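Local coordinates for protein ApRick protease (Rickettsia conorii, PDB 5C9B) that probably acts as a retropepsin-like aspartic endopeptidase, the chain being the protease-domain part of a longer, probably membrane-bound protein, at residues 30-35 with 47-52. Sequence-based numbering, arbitrary orientation.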
loop_
_atom_site.group_PDB
_atom_site.type_symbol
_atom_site.label_atom_id
_atom_site.label_comp_id
_atom_site.label_asym_id
_atom_site.label_seq_id
_atom_site.Cartn_x
_atom_site.Cartn_y
_atom_site.Cartn_z
ATOM N N VAL B 30 -15.729 -18.612 16.316
ATOM C CA VAL B 30 -16.324 -18.081 17.534
ATOM C C VAL B 30 -15.595 -16.854 18.027
ATOM O O VAL B 30 -14.376 -16.775 17.951
ATOM C CB VAL B 30 -16.596 -19.170 18.629
ATOM C CG1 VAL B 30 -16.304 -20.549 18.142
ATOM C CG2 VAL B 30 -15.910 -18.906 19.921
ATOM N N LYS B 31 -16.369 -15.882 18.486
ATOM C CA LYS B 31 -15.836 -14.606 18.943
ATOM C C LYS B 31 -15.100 -14.880 20.233
ATOM O O LYS B 31 -15.633 -15.535 21.140
ATOM C CB LYS B 31 -16.988 -13.628 19.205
ATOM C CG LYS B 31 -16.625 -12.362 19.987
ATOM C CD LYS B 31 -17.078 -11.088 19.291
ATOM C CE LYS B 31 -16.276 -10.885 18.006
ATOM N NZ LYS B 31 -16.334 -9.492 17.473
ATOM N N ILE B 32 -13.854 -14.449 20.313
ATOM C CA ILE B 32 -13.110 -14.584 21.567
ATOM C C ILE B 32 -12.565 -13.221 21.870
ATOM O O ILE B 32 -12.195 -12.514 20.947
ATOM C CB ILE B 32 -11.931 -15.573 21.444
ATOM C CG1 ILE B 32 -12.397 -16.945 20.938
ATOM C CG2 ILE B 32 -11.181 -15.708 22.786
ATOM C CD1 ILE B 32 -13.213 -17.766 21.912
ATOM N N LYS B 33 -12.472 -12.854 23.150
ATOM C CA LYS B 33 -11.938 -11.539 23.550
ATOM C C LYS B 33 -10.486 -11.737 23.995
ATOM O O LYS B 33 -10.181 -12.648 24.754
ATOM C CB LYS B 33 -12.759 -10.967 24.702
ATOM C CG LYS B 33 -14.193 -10.546 24.405
ATOM C CD LYS B 33 -14.893 -10.177 25.719
ATOM C CE LYS B 33 -15.712 -8.884 25.668
ATOM N NZ LYS B 33 -15.029 -7.681 25.094
ATOM N N PHE B 34 -9.587 -10.884 23.542
ATOM C CA PHE B 34 -8.228 -10.989 23.964
ATOM C C PHE B 34 -7.710 -9.722 24.590
ATOM O O PHE B 34 -8.136 -8.604 24.236
ATOM C CB PHE B 34 -7.344 -11.285 22.752
ATOM C CG PHE B 34 -7.527 -12.657 22.195
ATOM C CD1 PHE B 34 -6.882 -13.732 22.737
ATOM C CD2 PHE B 34 -8.320 -12.865 21.116
ATOM C CE1 PHE B 34 -7.065 -15.000 22.234
ATOM C CE2 PHE B 34 -8.466 -14.132 20.577
ATOM C CZ PHE B 34 -7.831 -15.190 21.129
HETATM N N MSE B 35 -6.717 -9.895 25.455
HETATM C CA MSE B 35 -5.912 -8.794 25.868
HETATM C C MSE B 35 -4.580 -9.004 25.216
HETATM O O MSE B 35 -4.086 -10.085 25.215
HETATM C CB MSE B 35 -5.829 -8.844 27.378
HETATM C CG MSE B 35 -5.167 -7.584 27.892
HETATM SE SE MSE B 35 -5.214 -7.470 29.870
HETATM C CE MSE B 35 -4.016 -8.952 30.361
ATOM N N LYS B 47 -9.193 -21.792 30.009
ATOM C CA LYS B 47 -9.865 -23.079 29.878
ATOM C C LYS B 47 -11.295 -22.897 29.348
ATOM O O LYS B 47 -11.771 -23.680 28.518
ATOM C CB LYS B 47 -9.821 -23.838 31.211
ATOM C CG LYS B 47 -8.389 -24.211 31.632
ATOM C CD LYS B 47 -8.290 -25.418 32.571
ATOM C CE LYS B 47 -8.766 -25.084 33.975
ATOM N NZ LYS B 47 -7.839 -24.158 34.681
ATOM N N GLU B 48 -11.940 -21.825 29.775
ATOM C CA GLU B 48 -13.280 -21.519 29.334
ATOM C C GLU B 48 -13.326 -21.225 27.823
ATOM O O GLU B 48 -14.229 -21.688 27.147
ATOM C CB GLU B 48 -13.832 -20.342 30.133
ATOM C CG GLU B 48 -15.158 -19.763 29.633
ATOM C CD GLU B 48 -15.108 -18.240 29.511
ATOM O OE1 GLU B 48 -15.831 -17.555 30.280
ATOM O OE2 GLU B 48 -14.328 -17.732 28.660
ATOM N N ASP B 49 -12.352 -20.491 27.291
ATOM C CA ASP B 49 -12.328 -20.196 25.833
ATOM C C ASP B 49 -11.967 -21.442 25.006
ATOM O O ASP B 49 -12.472 -21.637 23.918
ATOM C CB ASP B 49 -11.388 -19.039 25.483
ATOM C CG ASP B 49 -11.931 -17.637 25.890
ATOM O OD1 ASP B 49 -13.197 -17.453 25.937
ATOM O OD2 ASP B 49 -11.056 -16.709 26.131
ATOM N N ALA B 50 -11.131 -22.303 25.552
ATOM C CA ALA B 50 -10.848 -23.600 24.955
ATOM C C ALA B 50 -12.132 -24.419 24.814
ATOM O O ALA B 50 -12.425 -24.917 23.759
ATOM C CB ALA B 50 -9.823 -24.370 25.792
ATOM N N GLN B 51 -12.893 -24.587 25.880
ATOM C CA GLN B 51 -14.139 -25.345 25.756
ATOM C C GLN B 51 -15.137 -24.671 24.826
ATOM O O GLN B 51 -15.875 -25.315 24.133
ATOM C CB GLN B 51 -14.798 -25.496 27.089
ATOM C CG GLN B 51 -14.069 -26.440 28.009
ATOM C CD GLN B 51 -14.830 -26.613 29.305
ATOM O OE1 GLN B 51 -15.634 -27.545 29.471
ATOM N NE2 GLN B 51 -14.621 -25.682 30.212
ATOM N N LYS B 52 -15.178 -23.366 24.839
ATOM C CA LYS B 52 -16.070 -22.650 23.951
ATOM C C LYS B 52 -15.696 -23.042 22.517
ATOM O O LYS B 52 -16.540 -23.037 21.694
ATOM C CB LYS B 52 -15.817 -21.165 24.083
ATOM C CG LYS B 52 -16.967 -20.237 24.301
ATOM C CD LYS B 52 -16.351 -18.833 24.304
ATOM C CE LYS B 52 -17.263 -17.746 24.813
ATOM N NZ LYS B 52 -18.022 -17.193 23.646
HETATM O O HOH W 1 -10.866 -14.393 26.732
#
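Val30 and Lys52 open the contact between strand 30-35 and helix 47-52, two elements of a retropepsin-like aspartic protease fold whose short segments run nearly antiparallel, 168° between their directions. Strand 30-36 leads into the Asp-Thr-Gly loop characteristic of the family, and helix 47-52 follows after the brief strand 43-45; it packs against strand 30-36, which forms a hairpin with 22-27. Val30 points toward the helix and meets its C-terminal turn loosely, CG1 lying 4.3 Å from Lys52 O, while the same side chain also touches Leu53. Lys31 turns its amine away and offers its backbone instead: Lys52 NZ stops 3.8 Å from Lys31 O, a polar approach too long for a hydrogen bond. Ile32 supplies the largest share of the strand's buried surface. With CG1 anti to the carbonyl carbon (chi1 -55°), CG2 lies 3.5 Å from Asp49 OD2, touching the carboxylate on one flank and lying over the Phe34 ring near its rim on another. CD1 is about equally near Asp49 OD1 (4.0 Å) and Lys52 CD (4.1 Å), and the Ile32 and Lys52 side chains pass in opposite directions. The buried carboxylate of Asp49 has polar partners; OD2 is hydrogen-bonded to Ser104 OG of strand 104-106, which pairs in parallel with strand 30-36. At Lys33 the polar link between the two segments runs through one water. Its modelled 2.4 Å to Asp49 OD2 is implausibly short, so that length is doubtful, whereas it donates to Lys33 O at an ordinary 2.7 Å.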